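Local coordinates for protein neurotoxin (Clostridium botulinum, PDB 2QN0) that is the zinc-dependent light-chain protease of botulinum neurotoxin type C1, which probably cleaves two kinds of SNARE protein in nerve cells, at residues F116-D130 and K302-F315. Numbering follows the deposited sequence.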
ATOM      1  N   PHE A 116      -9.181  10.486   9.900  1.00 15.29           N
ATOM      2  CA  PHE A 116      -9.905  11.347  10.822  1.00 16.49           C
ATOM      3  C   PHE A 116      -9.213  11.095  12.160  1.00 15.52           C
ATOM      4  O   PHE A 116      -8.907   9.950  12.497  1.00 16.95           O
ATOM      5  CB  PHE A 116     -11.370  10.924  10.934  1.00 16.48           C
ATOM      6  CG  PHE A 116     -12.164  11.764  11.898  1.00 17.07           C
ATOM      7  CD1 PHE A 116     -12.943  12.820  11.441  1.00 17.51           C
ATOM      8  CD2 PHE A 116     -12.115  11.508  13.263  1.00 17.72           C
ATOM      9  CE1 PHE A 116     -13.664  13.613  12.335  1.00 17.83           C
ATOM     10  CE2 PHE A 116     -12.830  12.295  14.167  1.00 19.28           C
ATOM     11  CZ  PHE A 116     -13.604  13.348  13.699  1.00 17.18           C
ATOM     12  N   PRO A 117      -8.946  12.155  12.938  1.00 16.25           N
ATOM     13  CA  PRO A 117      -8.281  11.944  14.227  1.00 17.73           C
ATOM     14  C   PRO A 117      -9.200  11.340  15.285  1.00 18.89           C
ATOM     15  O   PRO A 117      -9.769  12.053  16.112  1.00 18.60           O
ATOM     16  CB  PRO A 117      -7.794  13.346  14.596  1.00 16.15           C
ATOM     17  CG  PRO A 117      -8.838  14.227  13.997  1.00 19.60           C
ATOM     18  CD  PRO A 117      -9.086  13.591  12.642  1.00 16.57           C
ATOM     19  N   GLY A 118      -9.340  10.019  15.244  1.00 18.99           N
ATOM     20  CA  GLY A 118     -10.180   9.334  16.205  1.00 19.98           C
ATOM     21  C   GLY A 118     -10.636   7.968  15.739  1.00 20.85           C
ATOM     22  O   GLY A 118     -10.318   7.532  14.629  1.00 18.86           O
ATOM     23  N   ASN A 119     -11.363   7.273  16.608  1.00 19.66           N
ATOM     24  CA  ASN A 119     -11.906   5.963  16.280  1.00 21.02           C
ATOM     25  C   ASN A 119     -13.280   5.830  16.929  1.00 22.42           C
ATOM     26  O   ASN A 119     -13.818   6.806  17.454  1.00 21.97           O
ATOM     27  CB  ASN A 119     -10.975   4.831  16.743  1.00 19.53           C
ATOM     28  CG  ASN A 119     -10.771   4.805  18.244  1.00 20.76           C
ATOM     29  OD1 ASN A 119     -11.575   5.341  19.007  1.00 20.32           O
ATOM     30  ND2 ASN A 119      -9.695   4.155  18.679  1.00 21.54           N
ATOM     31  N   ASN A 120     -13.843   4.628  16.895  1.00 24.08           N
ATOM     32  CA  ASN A 120     -15.169   4.396  17.460  1.00 25.88           C
ATOM     33  C   ASN A 120     -15.322   4.854  18.909  1.00 27.09           C
ATOM     34  O   ASN A 120     -16.393   5.313  19.304  1.00 27.48           O
ATOM     35  CB  ASN A 120     -15.542   2.909  17.341  1.00 27.63           C
ATOM     36  CG  ASN A 120     -14.664   2.004  18.196  1.00 33.55           C
ATOM     37  OD1 ASN A 120     -13.434   2.004  18.075  1.00 35.26           O
ATOM     38  ND2 ASN A 120     -15.298   1.215  19.059  1.00 33.84           N
ATOM     39  N   ASN A 121     -14.256   4.745  19.697  1.00 26.41           N
ATOM     40  CA  ASN A 121     -14.317   5.135  21.102  1.00 26.55           C
ATOM     41  C   ASN A 121     -13.948   6.585  21.420  1.00 26.99           C
ATOM     42  O   ASN A 121     -13.922   6.982  22.586  1.00 27.61           O
ATOM     43  CB  ASN A 121     -13.458   4.186  21.940  1.00 27.82           C
ATOM     44  CG  ASN A 121     -14.093   2.820  22.094  1.00 30.24           C
ATOM     45  OD1 ASN A 121     -15.263   2.712  22.456  1.00 32.54           O
ATOM     46  ND2 ASN A 121     -13.326   1.770  21.829  1.00 31.41           N
ATOM     47  N   THR A 122     -13.657   7.377  20.395  1.00 25.68           N
ATOM     48  CA  THR A 122     -13.318   8.781  20.603  1.00 24.26           C
ATOM     49  C   THR A 122     -14.606   9.572  20.832  1.00 25.36           C
ATOM     50  O   THR A 122     -15.583   9.393  20.107  1.00 24.35           O
ATOM     51  CB  THR A 122     -12.606   9.375  19.372  1.00 24.33           C
ATOM     52  OG1 THR A 122     -11.400   8.646  19.120  1.00 22.20           O
ATOM     53  CG2 THR A 122     -12.274  10.843  19.604  1.00 24.41           C
ATOM     54  N   PRO A 123     -14.634  10.442  21.855  1.00 25.83           N
ATOM     55  CA  PRO A 123     -15.848  11.225  22.105  1.00 25.91           C
ATOM     56  C   PRO A 123     -16.216  12.023  20.859  1.00 26.55           C
ATOM     57  O   PRO A 123     -15.337  12.507  20.142  1.00 25.58           O
ATOM     58  CB  PRO A 123     -15.443  12.120  23.272  1.00 26.04           C
ATOM     59  CG  PRO A 123     -14.495  11.249  24.034  1.00 27.07           C
ATOM     60  CD  PRO A 123     -13.646  10.646  22.930  1.00 25.18           C
ATOM     61  N   ILE A 124     -17.511  12.163  20.605  1.00 26.01           N
ATOM     62  CA  ILE A 124     -17.984  12.890  19.433  1.00 26.16           C
ATOM     63  C   ILE A 124     -17.467  14.327  19.315  1.00 25.72           C
ATOM     64  O   ILE A 124     -17.330  14.850  18.207  1.00 23.09           O
ATOM     65  CB  ILE A 124     -19.532  12.904  19.389  1.00 28.68           C
ATOM     66  CG1 ILE A 124     -20.050  11.472  19.223  1.00 31.72           C
ATOM     67  CG2 ILE A 124     -20.023  13.775  18.245  1.00 29.65           C
ATOM     68  CD1 ILE A 124     -21.563  11.359  19.212  1.00 34.00           C
ATOM     69  N   ASN A 125     -17.171  14.967  20.442  1.00 24.82           N
ATOM     70  CA  ASN A 125     -16.690  16.350  20.402  1.00 25.67           C
ATOM     71  C   ASN A 125     -15.167  16.463  20.396  1.00 25.45           C
ATOM     72  O   ASN A 125     -14.626  17.558  20.545  1.00 25.23           O
ATOM     73  CB  ASN A 125     -17.233  17.133  21.604  1.00 27.15           C
ATOM     74  CG  ASN A 125     -16.614  16.692  22.922  1.00 30.18           C
ATOM     75  OD1 ASN A 125     -15.814  15.754  22.970  1.00 31.00           O
ATOM     76  ND2 ASN A 125     -16.986  17.370  24.002  1.00 32.65           N
ATOM     77  N   THR A 126     -14.482  15.343  20.190  1.00 24.63           N
ATOM     78  CA  THR A 126     -13.025  15.332  20.241  1.00 23.02           C
ATOM     79  C   THR A 126     -12.249  14.917  18.993  1.00 23.70           C
ATOM     80  O   THR A 126     -12.679  14.045  18.237  1.00 20.95           O
ATOM     81  CB  THR A 126     -12.562  14.415  21.392  1.00 23.72           C
ATOM     82  OG1 THR A 126     -13.102  14.895  22.628  1.00 25.72           O
ATOM     83  CG2 THR A 126     -11.038  14.370  21.482  1.00 24.68           C
ATOM     84  N   PHE A 127     -11.102  15.567  18.799  1.00 21.84           N
ATOM     85  CA  PHE A 127     -10.162  15.255  17.719  1.00 21.23           C
ATOM     86  C   PHE A 127      -8.996  14.636  18.491  1.00 22.77           C
ATOM     87  O   PHE A 127      -8.403  15.305  19.334  1.00 23.51           O
ATOM     88  CB  PHE A 127      -9.632  16.520  17.023  1.00 21.45           C
ATOM     89  CG  PHE A 127     -10.417  16.954  15.807  1.00 19.88           C
ATOM     90  CD1 PHE A 127     -11.345  16.116  15.201  1.00 19.31           C
ATOM     91  CD2 PHE A 127     -10.189  18.211  15.245  1.00 20.79           C
ATOM     92  CE1 PHE A 127     -12.035  16.523  14.052  1.00 17.81           C
ATOM     93  CE2 PHE A 127     -10.872  18.626  14.099  1.00 21.35           C
ATOM     94  CZ  PHE A 127     -11.797  17.780  13.500  1.00 18.97           C
ATOM     95  N   ASP A 128      -8.673  13.371  18.232  1.00 21.11           N
ATOM     96  CA  ASP A 128      -7.564  12.721  18.928  1.00 21.73           C
ATOM     97  C   ASP A 128      -6.475  12.358  17.928  1.00 22.48           C
ATOM     98  O   ASP A 128      -6.583  11.372  17.201  1.00 21.02           O
ATOM     99  CB  ASP A 128      -8.049  11.464  19.656  1.00 22.45           C
ATOM    100  CG  ASP A 128      -6.947  10.781  20.447  1.00 25.79           C
ATOM    101  OD1 ASP A 128      -5.822  11.322  20.518  1.00 25.20           O
ATOM    102  OD2 ASP A 128      -7.211   9.696  21.005  1.00 26.36           O
ATOM    103  N   PHE A 129      -5.419  13.164  17.902  1.00 21.44           N
ATOM    104  CA  PHE A 129      -4.319  12.944  16.975  1.00 20.66           C
ATOM    105  C   PHE A 129      -3.349  11.836  17.385  1.00 20.83           C
ATOM    106  O   PHE A 129      -2.394  11.549  16.662  1.00 19.96           O
ATOM    107  CB  PHE A 129      -3.586  14.272  16.750  1.00 19.32           C
ATOM    108  CG  PHE A 129      -4.410  15.288  16.000  1.00 19.75           C
ATOM    109  CD1 PHE A 129      -4.408  15.316  14.609  1.00 20.57           C
ATOM    110  CD2 PHE A 129      -5.228  16.185  16.685  1.00 18.99           C
ATOM    111  CE1 PHE A 129      -5.206  16.216  13.907  1.00 19.74           C
ATOM    112  CE2 PHE A 129      -6.032  17.091  15.994  1.00 17.91           C
ATOM    113  CZ  PHE A 129      -6.022  17.107  14.600  1.00 18.97           C
ATOM    114  N   ASP A 130      -3.598  11.207  18.534  1.00 19.63           N
ATOM    115  CA  ASP A 130      -2.745  10.111  19.007  1.00 21.10           C
ATOM    116  C   ASP A 130      -3.507   8.787  19.067  1.00 19.65           C
ATOM    117  O   ASP A 130      -2.997   7.804  19.610  1.00 21.24           O
ATOM    118  CB  ASP A 130      -2.195  10.390  20.414  1.00 21.46           C
ATOM    119  CG  ASP A 130      -1.159  11.497  20.439  1.00 23.38           C
ATOM    120  OD1 ASP A 130      -0.295  11.538  19.537  1.00 24.16           O
ATOM    121  OD2 ASP A 130      -1.200  12.317  21.380  1.00 25.62           O
ATOM    122  N   LYS A 302     -21.359  14.424  11.498  1.00 25.65           N
ATOM    123  CA  LYS A 302     -21.943  14.805  12.778  1.00 27.69           C
ATOM    124  C   LYS A 302     -20.832  15.211  13.744  1.00 27.57           C
ATOM    125  O   LYS A 302     -20.953  16.204  14.463  1.00 26.53           O
ATOM    126  CB  LYS A 302     -22.740  13.638  13.367  1.00 31.71           C
ATOM    127  CG  LYS A 302     -23.262  13.892  14.769  1.00 39.30           C
ATOM    128  CD  LYS A 302     -24.000  12.678  15.313  1.00 45.06           C
ATOM    129  CE  LYS A 302     -24.498  12.928  16.726  1.00 48.38           C
ATOM    130  NZ  LYS A 302     -25.417  14.100  16.786  1.00 51.21           N
ATOM    131  N   ARG A 303     -19.750  14.437  13.761  1.00 23.55           N
ATOM    132  CA  ARG A 303     -18.626  14.745  14.636  1.00 22.59           C
ATOM    133  C   ARG A 303     -18.059  16.113  14.277  1.00 22.33           C
ATOM    134  O   ARG A 303     -17.785  16.926  15.159  1.00 23.52           O
ATOM    135  CB  ARG A 303     -17.528  13.680  14.505  1.00 21.09           C
ATOM    136  CG  ARG A 303     -17.803  12.378  15.254  1.00 21.61           C
ATOM    137  CD  ARG A 303     -16.727  11.338  14.949  1.00 20.84           C
ATOM    138  NE  ARG A 303     -16.925  10.078  15.664  1.00 21.02           N
ATOM    139  CZ  ARG A 303     -16.443   9.811  16.874  1.00 20.90           C
ATOM    140  NH1 ARG A 303     -15.725  10.715  17.528  1.00 21.39           N
ATOM    141  NH2 ARG A 303     -16.668   8.627  17.429  1.00 21.90           N
ATOM    142  N   LEU A 304     -17.895  16.372  12.982  1.00 21.25           N
ATOM    143  CA  LEU A 304     -17.344  17.646  12.534  1.00 23.03           C
ATOM    144  C   LEU A 304     -18.185  18.844  12.968  1.00 24.94           C
ATOM    145  O   LEU A 304     -17.689  19.970  13.023  1.00 24.53           O
ATOM    146  CB  LEU A 304     -17.168  17.648  11.014  1.00 21.52           C
ATOM    147  CG  LEU A 304     -16.082  16.696  10.487  1.00 21.06           C
ATOM    148  CD1 LEU A 304     -16.053  16.738   8.969  1.00 20.36           C
ATOM    149  CD2 LEU A 304     -14.717  17.094  11.068  1.00 19.98           C
ATOM    150  N   ASN A 305     -19.454  18.605  13.277  1.00 25.20           N
ATOM    151  CA  ASN A 305     -20.329  19.683  13.727  1.00 25.87           C
ATOM    152  C   ASN A 305     -20.312  19.774  15.248  1.00 26.81           C
ATOM    153  O   ASN A 305     -20.979  20.630  15.828  1.00 28.24           O
ATOM    154  CB  ASN A 305     -21.779  19.444  13.282  1.00 25.50           C
ATOM    155  CG  ASN A 305     -21.966  19.559  11.787  1.00 24.41           C
ATOM    156  OD1 ASN A 305     -21.462  20.485  11.152  1.00 27.33           O
ATOM    157  ND2 ASN A 305     -22.715  18.623  11.216  1.00 25.67           N
ATOM    158  N   SER A 306     -19.542  18.900  15.893  1.00 25.98           N
ATOM    159  CA  SER A 306     -19.495  18.864  17.353  1.00 25.71           C
ATOM    160  C   SER A 306     -18.128  19.033  18.010  1.00 25.13           C
ATOM    161  O   SER A 306     -18.032  19.002  19.237  1.00 24.73           O
ATOM    162  CB  SER A 306     -20.088  17.539  17.841  1.00 26.11           C
ATOM    163  OG  SER A 306     -21.287  17.232  17.150  1.00 28.49           O
ATOM    164  N   ILE A 307     -17.073  19.211  17.221  1.00 23.92           N
ATOM    165  CA  ILE A 307     -15.739  19.332  17.804  1.00 23.57           C
ATOM    166  C   ILE A 307     -15.533  20.562  18.682  1.00 23.83           C
ATOM    167  O   ILE A 307     -15.699  21.696  18.232  1.00 24.28           O
ATOM    168  CB  ILE A 307     -14.640  19.336  16.719  1.00 22.11           C
ATOM    169  CG1 ILE A 307     -14.845  18.164  15.753  1.00 20.22           C
ATOM    170  CG2 ILE A 307     -13.277  19.219  17.381  1.00 21.26           C
ATOM    171  CD1 ILE A 307     -14.801  16.796  16.419  1.00 20.38           C
ATOM    172  N   THR A 308     -15.143  20.324  19.932  1.00 24.82           N
ATOM    173  CA  THR A 308     -14.892  21.402  20.884  1.00 26.58           C
ATOM    174  C   THR A 308     -13.542  21.238  21.572  1.00 28.19           C
ATOM    175  O   THR A 308     -13.029  22.175  22.185  1.00 29.28           O
ATOM    176  CB  THR A 308     -15.962  21.439  21.983  1.00 25.62           C
ATOM    177  OG1 THR A 308     -15.900  20.229  22.744  1.00 26.42           O
ATOM    178  CG2 THR A 308     -17.343  21.585  21.375  1.00 27.12           C
ATOM    179  N   THR A 309     -12.965  20.043  21.477  1.00 27.78           N
ATOM    180  CA  THR A 309     -11.686  19.785  22.117  1.00 28.43           C
ATOM    181  C   THR A 309     -10.806  18.851  21.294  1.00 27.85           C
ATOM    182  O   THR A 309     -11.295  18.094  20.454  1.00 26.44           O
ATOM    183  CB  THR A 309     -11.897  19.185  23.526  1.00 30.56           C
ATOM    184  OG1 THR A 309     -10.629  19.001  24.167  1.00 33.15           O
ATOM    185  CG2 THR A 309     -12.619  17.853  23.437  1.00 31.59           C
ATOM    186  N   ALA A 310      -9.503  18.914  21.538  1.00 25.78           N
ATOM    187  CA  ALA A 310      -8.554  18.083  20.809  1.00 25.29           C
ATOM    188  C   ALA A 310      -7.458  17.545  21.716  1.00 25.56           C
ATOM    189  O   ALA A 310      -7.126  18.150  22.739  1.00 25.05           O
ATOM    190  CB  ALA A 310      -7.937  18.885  19.670  1.00 24.79           C
ATOM    191  N   ASN A 311      -6.905  16.400  21.333  1.00 24.14           N
ATOM    192  CA  ASN A 311      -5.831  15.766  22.084  1.00 24.65           C
ATOM    193  C   ASN A 311      -4.674  15.467  21.133  1.00 24.19           C
ATOM    194  O   ASN A 311      -4.871  14.852  20.085  1.00 22.98           O
ATOM    195  CB  ASN A 311      -6.322  14.461  22.715  1.00 26.10           C
ATOM    196  CG  ASN A 311      -5.216  13.706  23.428  1.00 28.18           C
ATOM    197  OD1 ASN A 311      -4.632  14.204  24.391  1.00 30.32           O
ATOM    198  ND2 ASN A 311      -4.917  12.500  22.953  1.00 29.19           N
ATOM    199  N   PRO A 312      -3.459  15.934  21.463  1.00 24.05           N
ATOM    200  CA  PRO A 312      -3.134  16.716  22.663  1.00 24.03           C
ATOM    201  C   PRO A 312      -3.711  18.132  22.589  1.00 25.06           C
ATOM    202  O   PRO A 312      -4.128  18.585  21.521  1.00 22.98           O
ATOM    203  CB  PRO A 312      -1.605  16.700  22.680  1.00 24.76           C
ATOM    204  CG  PRO A 312      -1.255  16.638  21.232  1.00 25.43           C
ATOM    205  CD  PRO A 312      -2.240  15.621  20.699  1.00 23.52           C
ATOM    206  N   SER A 313      -3.728  18.820  23.729  1.00 25.46           N
ATOM    207  CA  SER A 313      -4.273  20.174  23.826  1.00 27.24           C
ATOM    208  C   SER A 313      -3.697  21.188  22.848  1.00 26.71           C
ATOM    209  O   SER A 313      -4.382  22.132  22.452  1.00 28.44           O
ATOM    210  CB  SER A 313      -4.097  20.705  25.252  1.00 28.64           C
ATOM    211  OG  SER A 313      -4.837  19.926  26.172  1.00 32.62           O
ATOM    212  N   SER A 314      -2.439  21.007  22.466  1.00 26.22           N
ATOM    213  CA  SER A 314      -1.801  21.929  21.538  1.00 26.17           C
ATOM    214  C   SER A 314      -2.570  22.041  20.219  1.00 24.97           C
ATOM    215  O   SER A 314      -2.407  23.010  19.479  1.00 25.25           O
ATOM    216  CB  SER A 314      -0.360  21.489  21.275  1.00 26.30           C
ATOM    217  OG  SER A 314      -0.309  20.140  20.850  1.00 30.24           O
ATOM    218  N   PHE A 315      -3.415  21.053  19.933  1.00 24.08           N
ATOM    219  CA  PHE A 315      -4.205  21.052  18.704  1.00 22.57           C
ATOM    220  C   PHE A 315      -5.520  21.825  18.831  1.00 22.94           C
ATOM    221  O   PHE A 315      -6.192  22.076  17.833  1.00 21.13           O
ATOM    222  CB  PHE A 315      -4.503  19.608  18.273  1.00 21.97           C
ATOM    223  CG  PHE A 315      -3.388  18.962  17.497  1.00 21.99           C
ATOM    224  CD1 PHE A 315      -3.244  19.202  16.135  1.00 21.91           C
ATOM    225  CD2 PHE A 315      -2.481  18.116  18.127  1.00 21.60           C
ATOM    226  CE1 PHE A 315      -2.211  18.607  15.406  1.00 22.51           C
ATOM    227  CE2 PHE A 315      -1.444  17.515  17.409  1.00 22.48           C
ATOM    228  CZ  PHE A 315      -1.313  17.764  16.045  1.00 21.35           C
TER
HETATM  229  O   HOH W   1     -15.104  13.467  16.950  1.00 19.89           O
HETATM  230  O   HOH W   2     -18.800  19.526  23.589  1.00 46.97           O
HETATM  231  O   HOH W   3      -2.239  11.386  23.863  1.00 30.82           O
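Phe127 bonds through its N to Thr309 O and through its O to Asn311 N, so that strands 126-128 and 309-311 pair in parallel, their axes 15° apart, as a separate two-stranded sheet. On the face that carries Phe127 and Ala310, Ile307 lays CG2 over the centre of the Phe127 ring, 4.0 Å from its centroid, while Leu304 CD2 meets the edge. Asp128 and Asn311 lie on the opposite face: Asn311 ND2 donates to Asp128 OD1 (2.9 Å) from above the carboxylate plane, and Asp130 N reaches the same oxygen from the other side of that plane, closing an Asx turn. Next along, the Phe129 and Phe315 rings stack face to face, centroids separated by 3.9 Å; Pro117 CB sits over the far face of Phe129, and the Tyr322 ring, from helix 319-330, packs edge-to-face with Phe129. At the other end the Arg303 chain runs straight (chi2 174°, chi3 179°), bringing NH1 (2.9 Å) and NH2 (3.0 Å) to Thr122 O in two bent bonds, NH2 in the carbonyl plane and NH1 well above it. Its NH1 also donates to a water within hydrogen-bonding reach of Ile124 O and Thr126 O. The positive charge of the buried Arg303 is probably balanced in part by the Thr122 carbonyl and this water, tying helix 283-304 to a turn-rich loop, while stacked rings and the shared carboxylate oxygen fasten the sheet's far end.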